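Local coordinates for glycine betaine/carnitine/choline ABC transporter%2C ATP-binding protein%2C putative (Staphylococcus aureus, PDB 5IIP), which probably serves as the ATP-binding subunit of the OpuC osmolyte uptake system, whose paired CBS domains would sense the inhibitory second messenger c-di-AMP, at residues 45-50 and 54-59; 103-108 and 118-123. All coordinates share one frame; numbering follows the deposited sequence.

Contact 1: residues 45-50 and 54-59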
loop_
_atom_site.group_PDB
_atom_site.type_symbol
_atom_site.label_atom_id
_atom_site.label_comp_id
_atom_site.label_asym_id
_atom_site.label_seq_id
_atom_site.Cartn_x
_atom_site.Cartn_y
_atom_site.Cartn_z
ATOM N N ILE D 45 1.672 -16.728 4.982
ATOM C CA ILE D 45 1.878 -17.577 3.842
ATOM C C ILE D 45 2.737 -16.801 2.893
ATOM O O ILE D 45 2.448 -15.672 2.587
ATOM C CB ILE D 45 0.562 -17.883 3.153
ATOM C CG1 ILE D 45 -0.385 -18.526 4.137
ATOM C CG2 ILE D 45 0.780 -18.767 1.950
ATOM C CD1 ILE D 45 -0.008 -19.928 4.519
ATOM N N THR D 46 3.803 -17.409 2.420
ATOM C CA THR D 46 4.723 -16.711 1.590
ATOM C C THR D 46 5.052 -17.395 0.336
ATOM O O THR D 46 4.667 -18.506 0.117
ATOM C CB THR D 46 6.036 -16.479 2.317
ATOM O OG1 THR D 46 6.637 -17.718 2.642
ATOM C CG2 THR D 46 5.813 -15.768 3.544
ATOM N N ILE D 47 5.760 -16.656 -0.490
ATOM C CA ILE D 47 6.255 -17.130 -1.746
ATOM C C ILE D 47 7.598 -16.496 -1.981
ATOM O O ILE D 47 7.782 -15.360 -1.665
ATOM C CB ILE D 47 5.306 -16.835 -2.905
ATOM C CG1 ILE D 47 5.663 -17.705 -4.077
ATOM C CG2 ILE D 47 5.349 -15.396 -3.332
ATOM C CD1 ILE D 47 4.743 -17.588 -5.241
ATOM N N GLN D 48 8.523 -17.239 -2.537
ATOM C CA GLN D 48 9.824 -16.708 -2.813
ATOM C C GLN D 48 9.744 -15.811 -4.010
ATOM O O GLN D 48 8.900 -15.970 -4.830
ATOM C CB GLN D 48 10.833 -17.815 -2.960
ATOM C CG GLN D 48 10.933 -18.666 -1.742
ATOM C CD GLN D 48 11.840 -18.112 -0.695
ATOM O OE1 GLN D 48 12.861 -17.566 -0.987
ATOM N NE2 GLN D 48 11.486 -18.300 0.524
ATOM N N ALA D 49 10.634 -14.855 -4.090
ATOM C CA ALA D 49 10.658 -13.876 -5.167
ATOM C C ALA D 49 10.906 -14.397 -6.556
ATOM O O ALA D 49 10.477 -13.824 -7.507
ATOM C CB ALA D 49 11.643 -12.786 -4.854
ATOM N N GLU D 50 11.626 -15.485 -6.652
ATOM C CA GLU D 50 11.960 -16.061 -7.922
ATOM C C GLU D 50 10.857 -16.854 -8.541
ATOM O O GLU D 50 10.924 -17.208 -9.684
ATOM C CB GLU D 50 13.180 -16.920 -7.779
ATOM C CG GLU D 50 14.355 -16.186 -7.187
ATOM C CD GLU D 50 14.315 -16.121 -5.690
ATOM O OE1 GLU D 50 13.367 -16.623 -5.102
ATOM O OE2 GLU D 50 15.233 -15.572 -5.094
ATOM N N ASN D 54 1.869 -18.289 -11.542
ATOM C CA ASN D 54 1.147 -19.524 -11.493
ATOM C C ASN D 54 1.429 -20.242 -10.203
ATOM O O ASN D 54 0.568 -20.854 -9.656
ATOM C CB ASN D 54 1.398 -20.356 -12.723
ATOM C CG ASN D 54 0.567 -19.901 -13.885
ATOM O OD1 ASN D 54 -0.628 -19.809 -13.776
ATOM N ND2 ASN D 54 1.197 -19.610 -14.996
ATOM N N ASP D 55 2.646 -20.149 -9.710
ATOM C CA ASP D 55 3.009 -20.766 -8.446
ATOM C C ASP D 55 2.217 -20.149 -7.315
ATOM O O ASP D 55 1.830 -20.832 -6.417
ATOM C CB ASP D 55 4.508 -20.648 -8.156
ATOM C CG ASP D 55 5.356 -21.536 -9.025
ATOM O OD1 ASP D 55 4.968 -22.670 -9.290
ATOM O OD2 ASP D 55 6.425 -21.099 -9.434
ATOM N N ALA D 56 2.016 -18.841 -7.389
ATOM C CA ALA D 56 1.284 -18.067 -6.407
ATOM C C ALA D 56 -0.140 -18.483 -6.336
ATOM O O ALA D 56 -0.723 -18.524 -5.298
ATOM C CB ALA D 56 1.363 -16.594 -6.705
ATOM N N VAL D 57 -0.700 -18.774 -7.477
ATOM C CA VAL D 57 -2.048 -19.265 -7.552
ATOM C C VAL D 57 -2.166 -20.616 -6.826
ATOM O O VAL D 57 -3.104 -20.836 -6.125
ATOM C CB VAL D 57 -2.475 -19.367 -9.029
ATOM C CG1 VAL D 57 -3.550 -20.388 -9.281
ATOM C CG2 VAL D 57 -2.923 -18.030 -9.546
ATOM N N HIS D 58 -1.219 -21.522 -7.012
ATOM C CA HIS D 58 -1.279 -22.821 -6.380
ATOM C C HIS D 58 -1.197 -22.759 -4.908
ATOM O O HIS D 58 -1.891 -23.461 -4.222
ATOM C CB HIS D 58 -0.170 -23.739 -6.890
ATOM C CG HIS D 58 -0.254 -24.014 -8.349
ATOM N ND1 HIS D 58 0.840 -23.959 -9.178
ATOM C CD2 HIS D 58 -1.309 -24.304 -9.141
ATOM C CE1 HIS D 58 0.466 -24.219 -10.415
ATOM N NE2 HIS D 58 -0.836 -24.414 -10.422
ATOM N N ILE D 59 -0.319 -21.911 -4.427
ATOM C CA ILE D 59 -0.094 -21.747 -3.009
ATOM C C ILE D 59 -1.302 -21.239 -2.297
ATOM O O ILE D 59 -1.570 -21.621 -1.193
ATOM C CB ILE D 59 1.067 -20.807 -2.768
ATOM C CG1 ILE D 59 2.298 -21.419 -3.381
ATOM C CG2 ILE D 59 1.282 -20.560 -1.307
ATOM C CD1 ILE D 59 3.554 -20.700 -3.067
#
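D55 and I47 open this strand-to-helix interface: the methylene carbon of the aspartate, CB, lies 4.2 Å from I47 CD1, a loose touch at the edge of the contact. The carboxylate is engaged locally: D55 OD2 is hydrogen-bonded to T52 OG1, just ahead of the helix. A56 comes next and sits nearest the strand along the backbone. The outer methyl of I47 reaches it end-on, with I47 CD1 3.7 Å from A56 CA and 3.8 Å from A56 CB. I47 gets that far because its chain is fully extended, CG1 opposite the backbone N (chi1 -163°) and chi2 176°. The single methyl of A56 leaves the isoleucine end lying against the helix backbone itself. This is the first crossover of a CBS domain: strand 46-48 leads through helix 53-63 into strand 67-71, which runs parallel beside it, and over residues 54-59 the helix axis makes 155° with that of the strand, close to antiparallel. One turn after D55, I59 returns to the strand with two branches. Its long arm slants across I47, bringing I59 CD1 to 3.8 Å from I47 CG1. Its short branch, CG2, meets I45 CG2 methyl to methyl at 3.8 Å, the two side chains passing in opposite directions.

Contact 2: residues 103-108 and 118-123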
loop_
_atom_site.group_PDB
_atom_site.type_symbol
_atom_site.label_atom_id
_atom_site.label_comp_id
_atom_site.label_asym_id
_atom_site.label_seq_id
_atom_site.Cartn_x
_atom_site.Cartn_y
_atom_site.Cartn_z
ATOM N N HIS D 103 4.199 -1.206 -1.519
ATOM C CA HIS D 103 3.901 -0.202 -0.524
ATOM C C HIS D 103 2.913 -0.739 0.439
ATOM O O HIS D 103 1.753 -0.815 0.202
ATOM C CB HIS D 103 3.421 1.042 -1.214
ATOM C CG HIS D 103 4.424 1.595 -2.149
ATOM N ND1 HIS D 103 5.524 2.276 -1.717
ATOM C CD2 HIS D 103 4.540 1.509 -3.483
ATOM C CE1 HIS D 103 6.259 2.616 -2.746
ATOM N NE2 HIS D 103 5.688 2.157 -3.829
ATOM N N ILE D 104 3.430 -1.109 1.564
ATOM C CA ILE D 104 2.662 -1.756 2.563
ATOM C C ILE D 104 2.838 -1.157 3.926
ATOM O O ILE D 104 3.869 -0.628 4.238
ATOM C CB ILE D 104 3.135 -3.218 2.687
ATOM C CG1 ILE D 104 3.617 -3.803 1.381
ATOM C CG2 ILE D 104 2.023 -4.095 3.150
ATOM C CD1 ILE D 104 4.407 -5.067 1.557
ATOM N N TYR D 105 1.807 -1.285 4.741
ATOM C CA TYR D 105 1.812 -0.809 6.109
ATOM C C TYR D 105 2.246 -1.962 6.955
ATOM O O TYR D 105 1.678 -3.002 6.888
ATOM C CB TYR D 105 0.420 -0.302 6.500
ATOM C CG TYR D 105 0.188 -0.100 7.959
ATOM C CD1 TYR D 105 0.968 0.735 8.686
ATOM C CD2 TYR D 105 -0.824 -0.720 8.591
ATOM C CE1 TYR D 105 0.773 0.921 10.009
ATOM C CE2 TYR D 105 -1.025 -0.541 9.926
ATOM C CZ TYR D 105 -0.218 0.293 10.619
ATOM O OH TYR D 105 -0.421 0.474 11.935
ATOM N N THR D 106 3.283 -1.764 7.739
ATOM C CA THR D 106 3.835 -2.814 8.556
ATOM C C THR D 106 4.081 -2.360 9.934
ATOM O O THR D 106 4.093 -1.208 10.185
ATOM C CB THR D 106 5.202 -3.285 8.041
ATOM O OG1 THR D 106 6.138 -2.228 8.138
ATOM C CG2 THR D 106 5.124 -3.685 6.652
ATOM N N VAL D 107 4.299 -3.295 10.829
ATOM C CA VAL D 107 4.638 -2.961 12.182
ATOM C C VAL D 107 5.673 -3.892 12.775
ATOM O O VAL D 107 5.770 -5.032 12.405
ATOM C CB VAL D 107 3.437 -2.931 13.083
ATOM C CG1 VAL D 107 2.448 -1.945 12.555
ATOM C CG2 VAL D 107 2.845 -4.284 13.186
ATOM N N GLN D 108 6.450 -3.340 13.688
ATOM C CA GLN D 108 7.521 -4.028 14.378
ATOM C C GLN D 108 7.017 -4.972 15.409
ATOM O O GLN D 108 5.986 -4.776 15.975
ATOM C CB GLN D 108 8.461 -3.033 15.018
ATOM C CG GLN D 108 9.246 -2.228 14.035
ATOM C CD GLN D 108 10.332 -3.035 13.382
ATOM O OE1 GLN D 108 10.723 -4.063 13.885
ATOM N NE2 GLN D 108 10.826 -2.570 12.263
ATOM N N ARG D 118 -5.660 1.694 16.552
ATOM C CA ARG D 118 -6.530 2.709 16.038
ATOM C C ARG D 118 -6.370 2.886 14.541
ATOM O O ARG D 118 -7.332 3.079 13.836
ATOM C CB ARG D 118 -6.303 4.019 16.754
ATOM C CG ARG D 118 -6.897 4.100 18.139
ATOM C CD ARG D 118 -6.936 5.524 18.625
ATOM N NE ARG D 118 -5.621 6.057 18.874
ATOM C CZ ARG D 118 -5.260 6.634 19.998
ATOM N NH1 ARG D 118 -6.129 6.770 20.966
ATOM N NH2 ARG D 118 -4.040 7.088 20.143
ATOM N N THR D 119 -5.146 2.840 14.064
ATOM C CA THR D 119 -4.854 2.962 12.660
ATOM C C THR D 119 -5.409 1.794 11.927
ATOM O O THR D 119 -5.926 1.942 10.868
ATOM C CB THR D 119 -3.345 3.032 12.412
ATOM O OG1 THR D 119 -2.853 4.269 12.887
ATOM C CG2 THR D 119 -2.991 2.954 10.968
ATOM N N ILE D 120 -5.268 0.617 12.493
ATOM C CA ILE D 120 -5.756 -0.581 11.868
ATOM C C ILE D 120 -7.239 -0.585 11.740
ATOM O O ILE D 120 -7.737 -0.972 10.746
ATOM C CB ILE D 120 -5.327 -1.812 12.657
ATOM C CG1 ILE D 120 -3.841 -1.926 12.588
ATOM C CG2 ILE D 120 -5.971 -3.084 12.160
ATOM C CD1 ILE D 120 -3.311 -3.050 13.399
ATOM N N LEU D 121 -7.935 -0.227 12.798
ATOM C CA LEU D 121 -9.382 -0.192 12.802
ATOM C C LEU D 121 -9.932 0.887 11.912
ATOM O O LEU D 121 -10.929 0.729 11.291
ATOM C CB LEU D 121 -9.922 -0.035 14.210
ATOM C CG LEU D 121 -9.717 -1.177 15.169
ATOM C CD1 LEU D 121 -10.150 -0.853 16.563
ATOM C CD2 LEU D 121 -10.391 -2.404 14.695
ATOM N N LYS D 122 -9.295 2.031 11.931
ATOM C CA LYS D 122 -9.711 3.165 11.139
ATOM C C LYS D 122 -9.526 3.027 9.645
ATOM O O LYS D 122 -10.314 3.501 8.876
ATOM C CB LYS D 122 -9.047 4.421 11.631
ATOM C CG LYS D 122 -9.702 5.069 12.823
ATOM C CD LYS D 122 -9.088 6.429 13.065
ATOM C CE LYS D 122 -9.293 6.908 14.453
ATOM N NZ LYS D 122 -8.198 7.833 14.728
ATOM N N ARG D 123 -8.440 2.420 9.248
ATOM C CA ARG D 123 -8.147 2.244 7.869
ATOM C C ARG D 123 -8.755 0.993 7.354
ATOM O O ARG D 123 -9.299 0.222 8.074
ATOM C CB ARG D 123 -6.659 2.169 7.637
ATOM C CG ARG D 123 -5.843 3.198 8.330
ATOM C CD ARG D 123 -5.649 4.407 7.482
ATOM N NE ARG D 123 -4.512 5.162 7.955
ATOM C CZ ARG D 123 -4.397 6.474 7.893
ATOM N NH1 ARG D 123 -5.354 7.213 7.385
ATOM N NH2 ARG D 123 -3.314 7.047 8.355
#
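Y105 reaches across to helix 114-122 with the far end of its ring, and two consecutive helix residues, T119 and I120, receive it in different ways. The ring is carried outward by a first torsion that sets CG opposite the backbone N (chi1 165°), so that CE2, CZ and OH do the touching while the near half of the ring stays back. The Y105 and I120 side chains cross at about a right angle, and I120 CG1 comes at the ring edge, near its plane, 4.1 Å from Y105 CE2. T119 approaches obliquely. Its methyl, CG2, is 3.7 Å from Y105 OH and 3.9 Å from Y105 CZ, and thus packs beside the bond between ring and hydroxyl. What presents this methyl is the rotation about CA-CB (chi1 -70°), which places T119 OG1 beside the threonine's own backbone N and CG2 opposite it. Contacts between the segments therefore centre on a single aromatic side chain and bury a modest 118 Å². The pair belongs to the second CBS domain, in which strand 107-108, helix 114-122 and strand 127-131 form a beta-alpha-beta unit; Y105 lies just ahead of the first strand and also packs on V128 of the last. I120 in turn rests on R143 and V146 of helix 143-153. Y105 also touches Q102 of the second subunit, and R123 NH1 makes a salt bridge to D85 OD1 of that same subunit. Between Y105 and the helix, however, the contact is van der Waals packing: the phenol oxygen and ring carbons lie against aliphatic carbons, with no directional bond across the two segments to fix the ring.

In the fold
Contacts 1 and 2 are equivalent pieces of two successive CBS domains: each joins the first strand of a beta-alpha-beta unit, or the residues leading into it, to the helix that follows. They lie on opposite sides of the chain's centre, their own centres 24 Å apart and their nearest atoms about 11 Å apart, so neither touches the other. In 45-50/54-59 the joint is aliphatic, in 103-108/118-123 it turns on one aromatic ring. The second subunit borders contact 2 but leaves both segments of contact 1 untouched. Paired CBS domains commonly bind adenine nucleotides, which is consistent with c-di-AMP acting on this protein; neither contact is identified as part of such a site.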